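Local structure of ribosome hibernation protein YHBH (Vibrio cholerae serotype O1, 4HEI) at residues A[10-14]-A[15-19]; A[22-25]-A[26-29]; A[68-71]-A[72-76]; A[78-81]-A[82-85]. The protein associates with 100S ribosome dimers in stationary phase and probably inhibits translation by binding the 30S subunit. All coordinates share one frame; numbering follows the deposited sequence.

Interaction 1 (A[10-14]-A[15-19])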
ATOM      1  N   ILE A  10      -5.962   0.572  15.867  1.00 35.14           N
ATOM      2  CA  ILE A  10      -4.935   1.592  15.730  1.00 34.93           C
ATOM      3  C   ILE A  10      -5.556   2.978  15.654  1.00 35.45           C
ATOM      4  O   ILE A  10      -6.724   3.135  15.289  1.00 32.00           O
ATOM      5  CB  ILE A  10      -4.104   1.361  14.448  1.00 36.59           C
ATOM      6  CG1 ILE A  10      -2.933   2.349  14.390  1.00 37.02           C
ATOM      7  CG2 ILE A  10      -4.991   1.531  13.217  1.00 35.35           C
ATOM      8  CD1 ILE A  10      -2.073   2.206  13.147  1.00 38.81           C
ATOM      9  N   ASP A  11      -4.769   3.987  16.009  1.00 36.21           N
ATOM     10  CA  ASP A  11      -5.246   5.356  15.938  1.00 38.05           C
ATOM     11  C   ASP A  11      -4.868   5.873  14.560  1.00 37.29           C
ATOM     12  O   ASP A  11      -3.790   6.435  14.375  1.00 39.20           O
ATOM     13  CB  ASP A  11      -4.594   6.221  17.021  1.00 39.45           C
ATOM     14  CG  ASP A  11      -4.946   7.691  16.880  1.00 40.55           C
ATOM     15  OD1 ASP A  11      -6.027   7.990  16.332  1.00 42.34           O
ATOM     16  OD2 ASP A  11      -4.153   8.545  17.325  1.00 42.05           O
ATOM     17  N   LEU A  12      -5.748   5.648  13.591  1.00 36.49           N
ATOM     18  CA  LEU A  12      -5.513   6.094  12.221  1.00 35.58           C
ATOM     19  C   LEU A  12      -5.526   7.624  12.194  1.00 35.59           C
ATOM     20  O   LEU A  12      -6.560   8.246  12.429  1.00 35.74           O
ATOM     21  CB  LEU A  12      -6.603   5.533  11.303  1.00 35.07           C
ATOM     22  CG  LEU A  12      -6.457   5.702   9.788  1.00 35.46           C
ATOM     23  CD1 LEU A  12      -5.186   5.018   9.304  1.00 35.43           C
ATOM     24  CD2 LEU A  12      -7.674   5.095   9.101  1.00 34.86           C
ATOM     25  N   THR A  13      -4.372   8.224  11.918  1.00 34.64           N
ATOM     26  CA  THR A  13      -4.250   9.679  11.882  1.00 33.78           C
ATOM     27  C   THR A  13      -4.268  10.224  10.463  1.00 33.79           C
ATOM     28  O   THR A  13      -4.065   9.484   9.500  1.00 34.12           O
ATOM     29  CB  THR A  13      -2.936  10.144  12.537  1.00 33.21           C
ATOM     30  OG1 THR A  13      -1.828   9.644  11.783  1.00 33.25           O
ATOM     31  CG2 THR A  13      -2.836   9.627  13.964  1.00 33.67           C
ATOM     32  N   ASP A  14      -4.508  11.522  10.332  1.00 32.72           N
ATOM     33  CA  ASP A  14      -4.530  12.139   9.013  1.00 33.22           C
ATOM     34  C   ASP A  14      -3.135  12.110   8.410  1.00 32.45           C
ATOM     35  O   ASP A  14      -2.986  12.103   7.191  1.00 32.44           O
ATOM     36  CB  ASP A  14      -5.034  13.577   9.098  1.00 36.07           C
ATOM     37  CG  ASP A  14      -6.497  13.651   9.471  1.00 39.48           C
ATOM     38  OD1 ASP A  14      -7.309  12.981   8.797  1.00 40.99           O
ATOM     39  OD2 ASP A  14      -6.833  14.375  10.430  1.00 42.42           O
ATOM     40  N   SER A  15      -2.119  12.093   9.267  1.00 31.21           N
ATOM     41  CA  SER A  15      -0.741  12.041   8.793  1.00 29.06           C
ATOM     42  C   SER A  15      -0.497  10.712   8.089  1.00 27.94           C
ATOM     43  O   SER A  15       0.137  10.671   7.038  1.00 26.89           O
ATOM     44  CB  SER A  15       0.244  12.195   9.954  1.00 28.41           C
ATOM     45  OG  SER A  15       1.576  12.021   9.499  1.00 25.23           O
ATOM     46  N   MET A  16      -0.989   9.624   8.676  1.00 27.06           N
ATOM     47  CA  MET A  16      -0.824   8.312   8.069  1.00 27.11           C
ATOM     48  C   MET A  16      -1.516   8.304   6.718  1.00 25.83           C
ATOM     49  O   MET A  16      -0.933   7.900   5.712  1.00 22.51           O
ATOM     50  CB  MET A  16      -1.431   7.214   8.950  1.00 27.54           C
ATOM     51  CG  MET A  16      -0.474   6.627   9.967  1.00 30.58           C
ATOM     52  SD  MET A  16      -1.316   5.460  11.056  1.00 31.56           S
ATOM     53  CE  MET A  16      -1.452   6.437  12.533  1.00 35.58           C
ATOM     54  N   GLN A  17      -2.763   8.754   6.696  1.00 25.37           N
ATOM     55  CA  GLN A  17      -3.512   8.781   5.453  1.00 27.36           C
ATOM     56  C   GLN A  17      -2.840   9.679   4.427  1.00 26.64           C
ATOM     57  O   GLN A  17      -2.716   9.300   3.261  1.00 24.30           O
ATOM     58  CB  GLN A  17      -4.956   9.216   5.715  1.00 30.63           C
ATOM     59  CG  GLN A  17      -5.736   8.156   6.481  1.00 33.22           C
ATOM     60  CD  GLN A  17      -7.217   8.452   6.578  1.00 36.65           C
ATOM     61  OE1 GLN A  17      -7.655   9.229   7.423  1.00 37.97           O
ATOM     62  NE2 GLN A  17      -7.998   7.836   5.702  1.00 37.72           N
ATOM     63  N   ASP A  18      -2.391  10.855   4.857  1.00 26.58           N
ATOM     64  CA  ASP A  18      -1.712  11.771   3.942  1.00 27.29           C
ATOM     65  C   ASP A  18      -0.459  11.106   3.380  1.00 25.93           C
ATOM     66  O   ASP A  18      -0.184  11.182   2.178  1.00 24.18           O
ATOM     67  CB  ASP A  18      -1.317  13.070   4.655  1.00 29.58           C
ATOM     68  CG  ASP A  18      -2.516  13.929   5.020  1.00 32.20           C
ATOM     69  OD1 ASP A  18      -3.578  13.774   4.386  1.00 34.42           O
ATOM     70  OD2 ASP A  18      -2.391  14.774   5.932  1.00 34.70           O
ATOM     71  N   TYR A  19       0.296  10.451   4.255  1.00 23.39           N
ATOM     72  CA  TYR A  19       1.518   9.775   3.845  1.00 22.91           C
ATOM     73  C   TYR A  19       1.211   8.679   2.832  1.00 21.84           C
ATOM     74  O   TYR A  19       1.882   8.567   1.805  1.00 19.70           O
ATOM     75  CB  TYR A  19       2.221   9.166   5.064  1.00 23.05           C
ATOM     76  CG  TYR A  19       3.580   8.596   4.751  1.00 23.61           C
ATOM     77  CD1 TYR A  19       4.642   9.430   4.413  1.00 25.82           C
ATOM     78  CD2 TYR A  19       3.803   7.221   4.778  1.00 24.98           C
ATOM     79  CE1 TYR A  19       5.891   8.911   4.110  1.00 26.42           C
ATOM     80  CE2 TYR A  19       5.047   6.692   4.474  1.00 27.98           C
ATOM     81  CZ  TYR A  19       6.085   7.543   4.141  1.00 28.44           C
ATOM     82  OH  TYR A  19       7.317   7.028   3.838  1.00 31.35           O
TER

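Interaction 2 (A[22-25]-A[26-29])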
ATOM      1  N   SER A  22       0.441  10.139  -0.405  1.00 25.67           N
ATOM      2  CA  SER A  22       1.667  10.646  -1.001  1.00 27.87           C
ATOM      3  C   SER A  22       2.404   9.537  -1.757  1.00 26.46           C
ATOM      4  O   SER A  22       2.790   9.708  -2.919  1.00 24.22           O
ATOM      5  CB  SER A  22       2.570  11.227   0.093  1.00 29.17           C
ATOM      6  OG  SER A  22       3.772  11.729  -0.459  1.00 34.87           O
ATOM      7  N   LYS A  23       2.590   8.398  -1.097  1.00 25.73           N
ATOM      8  CA  LYS A  23       3.286   7.261  -1.698  1.00 25.28           C
ATOM      9  C   LYS A  23       2.597   6.754  -2.968  1.00 24.38           C
ATOM     10  O   LYS A  23       3.261   6.437  -3.955  1.00 22.35           O
ATOM     11  CB  LYS A  23       3.388   6.110  -0.689  1.00 27.42           C
ATOM     12  CG  LYS A  23       4.030   6.489   0.638  1.00 30.95           C
ATOM     13  CD  LYS A  23       5.510   6.812   0.491  1.00 32.94           C
ATOM     14  CE  LYS A  23       6.307   5.572   0.135  1.00 33.73           C
ATOM     15  NZ  LYS A  23       7.772   5.821   0.183  1.00 37.83           N
ATOM     16  N   PHE A  24       1.270   6.667  -2.943  1.00 23.33           N
ATOM     17  CA  PHE A  24       0.526   6.182  -4.097  1.00 25.55           C
ATOM     18  C   PHE A  24       0.447   7.190  -5.238  1.00 26.19           C
ATOM     19  O   PHE A  24       0.377   6.807  -6.406  1.00 26.40           O
ATOM     20  CB  PHE A  24      -0.862   5.708  -3.661  1.00 27.50           C
ATOM     21  CG  PHE A  24      -0.856   4.315  -3.103  1.00 28.96           C
ATOM     22  CD1 PHE A  24      -0.886   3.215  -3.956  1.00 29.22           C
ATOM     23  CD2 PHE A  24      -0.746   4.098  -1.735  1.00 29.62           C
ATOM     24  CE1 PHE A  24      -0.805   1.918  -3.451  1.00 29.19           C
ATOM     25  CE2 PHE A  24      -0.662   2.807  -1.221  1.00 31.69           C
ATOM     26  CZ  PHE A  24      -0.691   1.713  -2.083  1.00 29.09           C
ATOM     27  N   ASP A  25       0.510   8.478  -4.916  1.00 24.12           N
ATOM     28  CA  ASP A  25       0.507   9.484  -5.970  1.00 23.84           C
ATOM     29  C   ASP A  25       1.812   9.378  -6.765  1.00 24.19           C
ATOM     30  O   ASP A  25       1.825   9.603  -7.973  1.00 25.06           O
ATOM     31  CB  ASP A  25       0.355  10.897  -5.395  1.00 24.20           C
ATOM     32  CG  ASP A  25      -1.086  11.237  -5.072  1.00 26.41           C
ATOM     33  OD1 ASP A  25      -1.985  10.521  -5.554  1.00 26.31           O
ATOM     34  OD2 ASP A  25      -1.320  12.230  -4.352  1.00 28.80           O
ATOM     35  N   LYS A  26       2.908   9.027  -6.099  1.00 22.60           N
ATOM     36  CA  LYS A  26       4.181   8.889  -6.798  1.00 26.08           C
ATOM     37  C   LYS A  26       4.143   7.639  -7.663  1.00 24.82           C
ATOM     38  O   LYS A  26       4.555   7.643  -8.827  1.00 24.70           O
ATOM     39  CB  LYS A  26       5.339   8.776  -5.804  1.00 27.05           C
ATOM     40  CG  LYS A  26       5.591  10.028  -4.981  1.00 30.64           C
ATOM     41  CD  LYS A  26       6.849   9.870  -4.138  1.00 34.89           C
ATOM     42  CE  LYS A  26       7.170  11.140  -3.376  1.00 36.46           C
ATOM     43  NZ  LYS A  26       7.364  12.294  -4.296  1.00 40.42           N
ATOM     44  N   LEU A  27       3.624   6.570  -7.074  1.00 24.71           N
ATOM     45  CA  LEU A  27       3.504   5.278  -7.726  1.00 25.29           C
ATOM     46  C   LEU A  27       2.717   5.293  -9.040  1.00 24.65           C
ATOM     47  O   LEU A  27       3.129   4.674 -10.025  1.00 23.83           O
ATOM     48  CB  LEU A  27       2.843   4.296  -6.754  1.00 29.57           C
ATOM     49  CG  LEU A  27       2.801   2.829  -7.164  1.00 32.36           C
ATOM     50  CD1 LEU A  27       4.222   2.285  -7.178  1.00 33.76           C
ATOM     51  CD2 LEU A  27       1.945   2.042  -6.184  1.00 33.33           C
ATOM     52  N   GLU A  28       1.589   5.997  -9.066  1.00 21.30           N
ATOM     53  CA  GLU A  28       0.760   6.021 -10.263  1.00 20.37           C
ATOM     54  C   GLU A  28       1.440   6.645 -11.482  1.00 19.69           C
ATOM     55  O   GLU A  28       0.965   6.494 -12.611  1.00 19.37           O
ATOM     56  CB  GLU A  28      -0.572   6.738  -9.990  1.00 23.17           C
ATOM     57  CG  GLU A  28      -0.480   8.249  -9.891  1.00 25.67           C
ATOM     58  CD  GLU A  28      -1.849   8.930  -9.964  1.00 25.39           C
ATOM     59  OE1 GLU A  28      -1.900  10.178  -9.900  1.00 23.55           O
ATOM     60  OE2 GLU A  28      -2.870   8.219 -10.091  1.00 26.71           O
ATOM     61  N   ARG A  29       2.550   7.347 -11.264  1.00 18.56           N
ATOM     62  CA  ARG A  29       3.257   7.962 -12.386  1.00 16.64           C
ATOM     63  C   ARG A  29       4.019   6.916 -13.199  1.00 18.46           C
ATOM     64  O   ARG A  29       4.300   7.118 -14.376  1.00 16.71           O
ATOM     65  CB  ARG A  29       4.223   9.034 -11.886  1.00 13.57           C
ATOM     66  CG  ARG A  29       3.557  10.227 -11.231  1.00 14.42           C
ATOM     67  CD  ARG A  29       2.595  10.920 -12.180  1.00 16.75           C
ATOM     68  NE  ARG A  29       2.034  12.118 -11.572  1.00 16.86           N
ATOM     69  CZ  ARG A  29       2.014  13.299 -12.169  1.00 15.47           C
ATOM     70  NH1 ARG A  29       2.518  13.417 -13.393  1.00 12.57           N
ATOM     71  NH2 ARG A  29       1.518  14.356 -11.538  1.00 14.97           N
TER
HETATM   72  O   HOH W   1       0.600  11.474  -9.316  1.00 21.59           O
HETATM   73  O   HOH W   2      -3.401  11.310  -7.955  1.00 43.59           O

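Interaction 3 (A[68-71]-A[72-76])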
ATOM      1  N   GLU A  68       8.205  -2.039  13.606  1.00 25.99           N
ATOM      2  CA  GLU A  68       7.869  -1.515  14.920  1.00 27.38           C
ATOM      3  C   GLU A  68       7.277  -0.120  14.709  1.00 26.18           C
ATOM      4  O   GLU A  68       6.548   0.387  15.562  1.00 26.37           O
ATOM      5  CB  GLU A  68       9.109  -1.453  15.826  0.55 30.14           C
ATOM      6  CG  GLU A  68       9.447  -2.793  16.489  0.55 33.21           C
ATOM      7  CD  GLU A  68      10.655  -2.720  17.407  0.55 36.16           C
ATOM      8  OE1 GLU A  68      10.694  -1.826  18.279  0.55 37.77           O
ATOM      9  OE2 GLU A  68      11.564  -3.567  17.264  0.55 38.44           O
ATOM     10  N   ASN A  69       7.584   0.488  13.560  1.00 26.03           N
ATOM     11  CA  ASN A  69       7.062   1.818  13.226  1.00 23.55           C
ATOM     12  C   ASN A  69       6.148   1.720  11.995  1.00 21.93           C
ATOM     13  O   ASN A  69       6.545   1.193  10.964  1.00 19.66           O
ATOM     14  CB  ASN A  69       8.215   2.787  12.946  1.00 24.86           C
ATOM     15  CG  ASN A  69       7.733   4.174  12.565  1.00 24.50           C
ATOM     16  OD1 ASN A  69       7.439   4.445  11.401  1.00 25.00           O
ATOM     17  ND2 ASN A  69       7.633   5.054  13.552  1.00 23.85           N
ATOM     18  N   MET A  70       4.929   2.239  12.110  1.00 21.44           N
ATOM     19  CA  MET A  70       3.959   2.170  11.016  1.00 20.31           C
ATOM     20  C   MET A  70       4.396   2.844   9.719  1.00 21.21           C
ATOM     21  O   MET A  70       4.165   2.320   8.634  1.00 18.53           O
ATOM     22  CB  MET A  70       2.613   2.747  11.466  1.00 21.19           C
ATOM     23  CG  MET A  70       1.497   2.612  10.429  1.00 21.73           C
ATOM     24  SD  MET A  70       1.208   0.891   9.924  1.00 24.95           S
ATOM     25  CE  MET A  70       0.214   0.330  11.272  1.00 20.99           C
ATOM     26  N   TYR A  71       5.035   4.001   9.815  1.00 21.90           N
ATOM     27  CA  TYR A  71       5.474   4.682   8.607  1.00 20.47           C
ATOM     28  C   TYR A  71       6.540   3.867   7.898  1.00 21.01           C
ATOM     29  O   TYR A  71       6.582   3.819   6.668  1.00 22.15           O
ATOM     30  CB  TYR A  71       5.975   6.085   8.955  1.00 21.30           C
ATOM     31  CG  TYR A  71       4.853   7.015   9.351  1.00 19.83           C
ATOM     32  CD1 TYR A  71       4.160   7.753   8.393  1.00 20.37           C
ATOM     33  CD2 TYR A  71       4.460   7.131  10.682  1.00 21.68           C
ATOM     34  CE1 TYR A  71       3.109   8.584   8.744  1.00 20.75           C
ATOM     35  CE2 TYR A  71       3.406   7.962  11.050  1.00 24.04           C
ATOM     36  CZ  TYR A  71       2.735   8.687  10.078  1.00 21.61           C
ATOM     37  OH  TYR A  71       1.698   9.508  10.439  1.00 24.32           O
ATOM     38  N   ALA A  72       7.399   3.208   8.670  1.00 20.88           N
ATOM     39  CA  ALA A  72       8.441   2.368   8.097  1.00 20.02           C
ATOM     40  C   ALA A  72       7.766   1.144   7.470  1.00 20.68           C
ATOM     41  O   ALA A  72       8.215   0.627   6.447  1.00 19.95           O
ATOM     42  CB  ALA A  72       9.420   1.930   9.179  1.00 20.84           C
ATOM     43  N   ALA A  73       6.689   0.683   8.098  1.00 20.52           N
ATOM     44  CA  ALA A  73       5.949  -0.467   7.581  1.00 20.73           C
ATOM     45  C   ALA A  73       5.376  -0.113   6.209  1.00 19.51           C
ATOM     46  O   ALA A  73       5.463  -0.897   5.264  1.00 17.98           O
ATOM     47  CB  ALA A  73       4.822  -0.842   8.542  1.00 20.42           C
ATOM     48  N   ILE A  74       4.796   1.078   6.107  1.00 20.18           N
ATOM     49  CA  ILE A  74       4.222   1.528   4.847  1.00 20.27           C
ATOM     50  C   ILE A  74       5.294   1.635   3.770  1.00 20.76           C
ATOM     51  O   ILE A  74       5.067   1.255   2.625  1.00 20.01           O
ATOM     52  CB  ILE A  74       3.508   2.883   5.023  1.00 21.21           C
ATOM     53  CG1 ILE A  74       2.297   2.697   5.946  1.00 20.54           C
ATOM     54  CG2 ILE A  74       3.066   3.431   3.670  1.00 18.69           C
ATOM     55  CD1 ILE A  74       1.724   3.994   6.467  1.00 21.38           C
ATOM     56  N   ASP A  75       6.467   2.155   4.123  1.00 21.18           N
ATOM     57  CA  ASP A  75       7.539   2.266   3.139  1.00 22.83           C
ATOM     58  C   ASP A  75       7.955   0.901   2.638  1.00 19.77           C
ATOM     59  O   ASP A  75       8.226   0.727   1.453  1.00 20.19           O
ATOM     60  CB  ASP A  75       8.758   2.964   3.734  1.00 25.91           C
ATOM     61  CG  ASP A  75       8.530   4.430   3.940  1.00 32.11           C
ATOM     62  OD1 ASP A  75       8.166   5.105   2.956  1.00 33.92           O
ATOM     63  OD2 ASP A  75       8.715   4.903   5.079  1.00 34.80           O
ATOM     64  N   SER A  76       8.033  -0.067   3.546  1.00 20.09           N
ATOM     65  CA  SER A  76       8.413  -1.419   3.152  1.00 21.00           C
ATOM     66  C   SER A  76       7.336  -2.019   2.257  1.00 21.38           C
ATOM     67  O   SER A  76       7.645  -2.715   1.283  1.00 23.26           O
ATOM     68  CB  SER A  76       8.613  -2.304   4.384  1.00 22.68           C
ATOM     69  OG  SER A  76       9.712  -1.840   5.149  1.00 28.73           O
TER

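Interaction 4 (A[78-81]-A[82-85])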
ATOM      1  N   VAL A  78       5.245  -0.448   0.208  1.00 19.58           N
ATOM      2  CA  VAL A  78       5.338   0.131  -1.123  1.00 22.07           C
ATOM      3  C   VAL A  78       6.487  -0.480  -1.922  1.00 23.39           C
ATOM      4  O   VAL A  78       6.340  -0.755  -3.112  1.00 22.88           O
ATOM      5  CB  VAL A  78       5.490   1.661  -1.048  1.00 24.82           C
ATOM      6  CG1 VAL A  78       5.743   2.239  -2.435  1.00 24.04           C
ATOM      7  CG2 VAL A  78       4.222   2.253  -0.457  1.00 21.99           C
ATOM      8  N   ASP A  79       7.624  -0.703  -1.275  1.00 25.01           N
ATOM      9  CA  ASP A  79       8.747  -1.312  -1.975  1.00 27.03           C
ATOM     10  C   ASP A  79       8.359  -2.689  -2.508  1.00 26.75           C
ATOM     11  O   ASP A  79       8.767  -3.065  -3.604  1.00 26.83           O
ATOM     12  CB  ASP A  79       9.974  -1.424  -1.064  1.00 28.86           C
ATOM     13  CG  ASP A  79      10.697  -0.097  -0.897  1.00 32.31           C
ATOM     14  OD1 ASP A  79      10.789   0.650  -1.889  1.00 34.62           O
ATOM     15  OD2 ASP A  79      11.184   0.198   0.216  1.00 35.29           O
ATOM     16  N   LYS A  80       7.562  -3.434  -1.744  1.00 25.66           N
ATOM     17  CA  LYS A  80       7.123  -4.757  -2.187  1.00 25.09           C
ATOM     18  C   LYS A  80       6.148  -4.632  -3.360  1.00 22.85           C
ATOM     19  O   LYS A  80       6.216  -5.396  -4.322  1.00 23.54           O
ATOM     20  CB  LYS A  80       6.439  -5.519  -1.048  1.00 25.10           C
ATOM     21  CG  LYS A  80       7.342  -5.878   0.118  1.00 27.73           C
ATOM     22  CD  LYS A  80       6.622  -6.814   1.085  1.00 28.42           C
ATOM     23  CE  LYS A  80       7.479  -7.133   2.297  1.00 29.80           C
ATOM     24  NZ  LYS A  80       6.808  -8.120   3.192  1.00 31.35           N
ATOM     25  N   LEU A  81       5.239  -3.663  -3.274  1.00 22.17           N
ATOM     26  CA  LEU A  81       4.258  -3.447  -4.333  1.00 22.17           C
ATOM     27  C   LEU A  81       4.943  -3.024  -5.630  1.00 21.53           C
ATOM     28  O   LEU A  81       4.596  -3.498  -6.706  1.00 22.44           O
ATOM     29  CB  LEU A  81       3.248  -2.369  -3.911  1.00 20.99           C
ATOM     30  CG  LEU A  81       2.359  -2.687  -2.705  1.00 18.72           C
ATOM     31  CD1 LEU A  81       1.517  -1.463  -2.370  1.00 20.95           C
ATOM     32  CD2 LEU A  81       1.465  -3.880  -3.024  1.00 20.64           C
ATOM     33  N   VAL A  82       5.924  -2.132  -5.520  1.00 23.61           N
ATOM     34  CA  VAL A  82       6.656  -1.660  -6.694  1.00 25.03           C
ATOM     35  C   VAL A  82       7.352  -2.822  -7.403  1.00 25.32           C
ATOM     36  O   VAL A  82       7.323  -2.902  -8.632  1.00 25.64           O
ATOM     37  CB  VAL A  82       7.710  -0.587  -6.311  1.00 26.82           C
ATOM     38  CG1 VAL A  82       8.560  -0.223  -7.528  1.00 27.72           C
ATOM     39  CG2 VAL A  82       7.015   0.653  -5.784  1.00 28.30           C
ATOM     40  N   ARG A  83       7.970  -3.724  -6.640  1.00 26.19           N
ATOM     41  CA  ARG A  83       8.646  -4.883  -7.232  1.00 27.27           C
ATOM     42  C   ARG A  83       7.641  -5.697  -8.029  1.00 27.95           C
ATOM     43  O   ARG A  83       7.892  -6.073  -9.175  1.00 27.54           O
ATOM     44  CB  ARG A  83       9.255  -5.792  -6.157  1.00 30.36           C
ATOM     45  CG  ARG A  83      10.349  -5.165  -5.321  1.00 35.89           C
ATOM     46  CD  ARG A  83      11.245  -6.240  -4.705  1.00 39.64           C
ATOM     47  NE  ARG A  83      12.239  -5.662  -3.807  1.00 44.27           N
ATOM     48  CZ  ARG A  83      11.998  -5.305  -2.548  1.00 45.62           C
ATOM     49  NH1 ARG A  83      10.790  -5.473  -2.025  1.00 45.85           N
ATOM     50  NH2 ARG A  83      12.963  -4.765  -1.816  1.00 46.42           N
ATOM     51  N   GLN A  84       6.496  -5.977  -7.417  1.00 25.67           N
ATOM     52  CA  GLN A  84       5.465  -6.755  -8.087  1.00 27.16           C
ATOM     53  C   GLN A  84       4.866  -6.020  -9.284  1.00 26.29           C
ATOM     54  O   GLN A  84       4.532  -6.640 -10.292  1.00 27.17           O
ATOM     55  CB  GLN A  84       4.362  -7.130  -7.100  1.00 28.27           C
ATOM     56  CG  GLN A  84       4.826  -8.058  -5.993  1.00 34.08           C
ATOM     57  CD  GLN A  84       3.694  -8.472  -5.074  1.00 35.46           C
ATOM     58  OE1 GLN A  84       2.700  -9.054  -5.513  1.00 38.90           O
ATOM     59  NE2 GLN A  84       3.839  -8.170  -3.792  1.00 36.53           N
ATOM     60  N   LEU A  85       4.719  -4.703  -9.169  1.00 25.31           N
ATOM     61  CA  LEU A  85       4.172  -3.906 -10.265  1.00 27.03           C
ATOM     62  C   LEU A  85       5.120  -3.888 -11.463  1.00 29.46           C
ATOM     63  O   LEU A  85       4.680  -3.931 -12.615  1.00 29.58           O
ATOM     64  CB  LEU A  85       3.898  -2.476  -9.793  1.00 25.41           C
ATOM     65  CG  LEU A  85       2.612  -2.290  -8.978  1.00 25.89           C
ATOM     66  CD1 LEU A  85       2.634  -0.921  -8.293  1.00 23.76           C
ATOM     67  CD2 LEU A  85       1.397  -2.424  -9.889  1.00 25.23           C
TER

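Interaction 1 (A[10-14]-A[15-19])
Thr13 and Met16 meet at the first turn of helix 14-27, where the side chain of one residue stands in for a backbone acceptor. Met16 N donates to Thr13 OG1 at 3.2 Å, a bond made possible by a chi1 of 64°, which holds the hydroxyl between the threonine's own N and carbonyl carbon. The same residue also starts the regular backbone ladder: Gln17 N donates to Thr13 O at 3.2 Å. The Met16 chain runs at about a right angle to Thr13, and its bend at chi3 brings CE within 3.8 Å of Thr13 CG2. Its sulfur meets the loop ahead of the helix, with SD 3.9 Å from Ile10 CD1, tip to tip. Leu12 and Gln17 likewise cross at about a right angle, CG to CG at 4.2 Å. Further out, Leu41 of strand 34-44 touches both Leu12 and Met16, while Ser15 OG is hydrogen-bonded to Tyr71 OH of helix 70-91. The whole is a threonine N-cap, here at the entry to the helix of a beta-alpha-beta unit.

Interaction 2 (A[22-25]-A[26-29])
Asp25 O, Glu28 OE1 and Arg29 NE converge on a single water at the end of this stretch. The water donates to Asp25 O at 2.6 Å and to Glu28 OE1 at 2.9 Å, and accepts from Arg29 NE at 2.7 Å, lying at the edge of the guanidinium and in its plane. Arg29 N bonds to Lys26 O, so the water supplies a donor to Asp25 O where the ladder of i to i+4 bonds does not. Glu28 OE1 is gripped a second time by another water, 2.7 Å away, which also donates to Asp25 OD1. The two carboxylates thus share a solvent bridge, which probably eases the repulsion between OD1 of Asp25 and OE1 of Glu28, 4.4 Å apart. Glu28 can join in because its chi1 of 75° carries CG over Asp25 O. The regular ladder continues alongside, with Glu28 N bonded to Phe24 O at 3.0 Å. On the buried flank, Phe24 and Leu27 lie side by side and point the same way, with Leu27 CD2 set obliquely to the ring, 3.8 Å from Phe24 CD1. This apolar pair is wedged between sheet and helix: both residues touch Leu54 of strand 47-56, Phe24 also meets Val37 and Val39 of strand 34-44 and Leu81 of helix 70-91, and Leu27 packs on Val82 and Leu85.

Interaction 3 (A[68-71]-A[72-76])
Asn69 and Ala72 form an asparagine N-cap at the beginning of helix 70-91. The capping bond runs from Ala72 N to Asn69 OD1 at 3.0 Å; the amide lies in the plane of the side-chain carbonyl and uses a lone pair, with a C=O...N angle of 141°. Asn69 achieves this with CG anti to its own N (chi1 179°), which places the amide group alongside the carbonyl carbon and over the opening turn. Its backbone N, in turn, is held by Asp67 OD1 from the end of strand 59-67, so the residue doing the capping is itself positioned by the sheet.

Backbone bonds make up the second group. Ala73 N donates to Asn69 O, and Ile74 N and Asp75 N follow on Met70 O and Tyr71 O, carrying the ladder forward without a break.

Apolar packing is lighter and falls on the inner side of the helix. Met70 offers SD to Ala73 CB and CG to Ile74 CD1, each at 4.2 Å. Ile74 continues on to Ala50 of strand 47-56 and Val20 of helix 14-27, and the Tyr71 ring makes an edge-to-face contact with Tyr19, tying the same two helices together.

Charge forms the last group. The other carboxylate oxygen of Asp75, OD1, forms a salt bridge with Lys23 NZ of helix 14-27, while OD2 bends back along the helix to 2.9 Å from Tyr71 O; both are acceptors and make no hydrogen bond, so the approach is probably unfavourable.

Interaction 4 (A[78-81]-A[82-85])
Val82 packs back on Val78 one turn earlier in helix 70-91. Its CG2 comes to 3.9 Å from Val78 CG1 and to 3.1 Å from Val78 O, while the amide of Val82 bonds to that same oxygen at 2.8 Å. Three residues on from Val78, Leu81 O accepts from Leu85 N at 2.7 Å, and Leu85 CG lies 3.2 Å from Leu81 O. Both leucines are buried against Ile61 of strand 59-67, and Leu81 reaches Ala52 of strand 47-56 as well. Arg83 behaves differently. Extended from CG to NE, it runs back along the helix, CG 3.1 Å from Asp79 O and NH1 4.1 Å from Lys80 CG. Its guanidinium makes no salt bridge with Asp79, whose OD2 stays 5.7 Å from NH2. Lys80 and Gln84 turn to the sheet, where NZ bonds to His64 O and NE2 to His62 O, the backbone carbonyls of the two histidines that bind cobalt in the crystal. The chemistry thus implies an amphipathic helix: the buried leucines pack on the sheet and on helix 14-27, long polar chains reach the edge strand, and any attraction between Asp79 and Arg83 is probably weak, their charged atoms not being in contact.

How the interactions relate
Each contact is local, within about a turn or two of helix or, in interaction 1, across the loop leading into it, so none closes a long loop; the four follow in series and neither nest nor cross. Interaction 1 leads from strand 2-8 into helix 14-27, and interaction 2 finishes that helix before strand 34-44. After the remaining strands, interaction 3 begins helix 70-91 and interaction 4 continues it. Across the two helices, the starts pair up, 1 touching 3, and so do the later parts, 2 touching 4 through aliphatic packing. A salt bridge joins 2 to 3, whereas 1 and 4 do not touch. These side chains join the two helices, which pack on the four-stranded sheet.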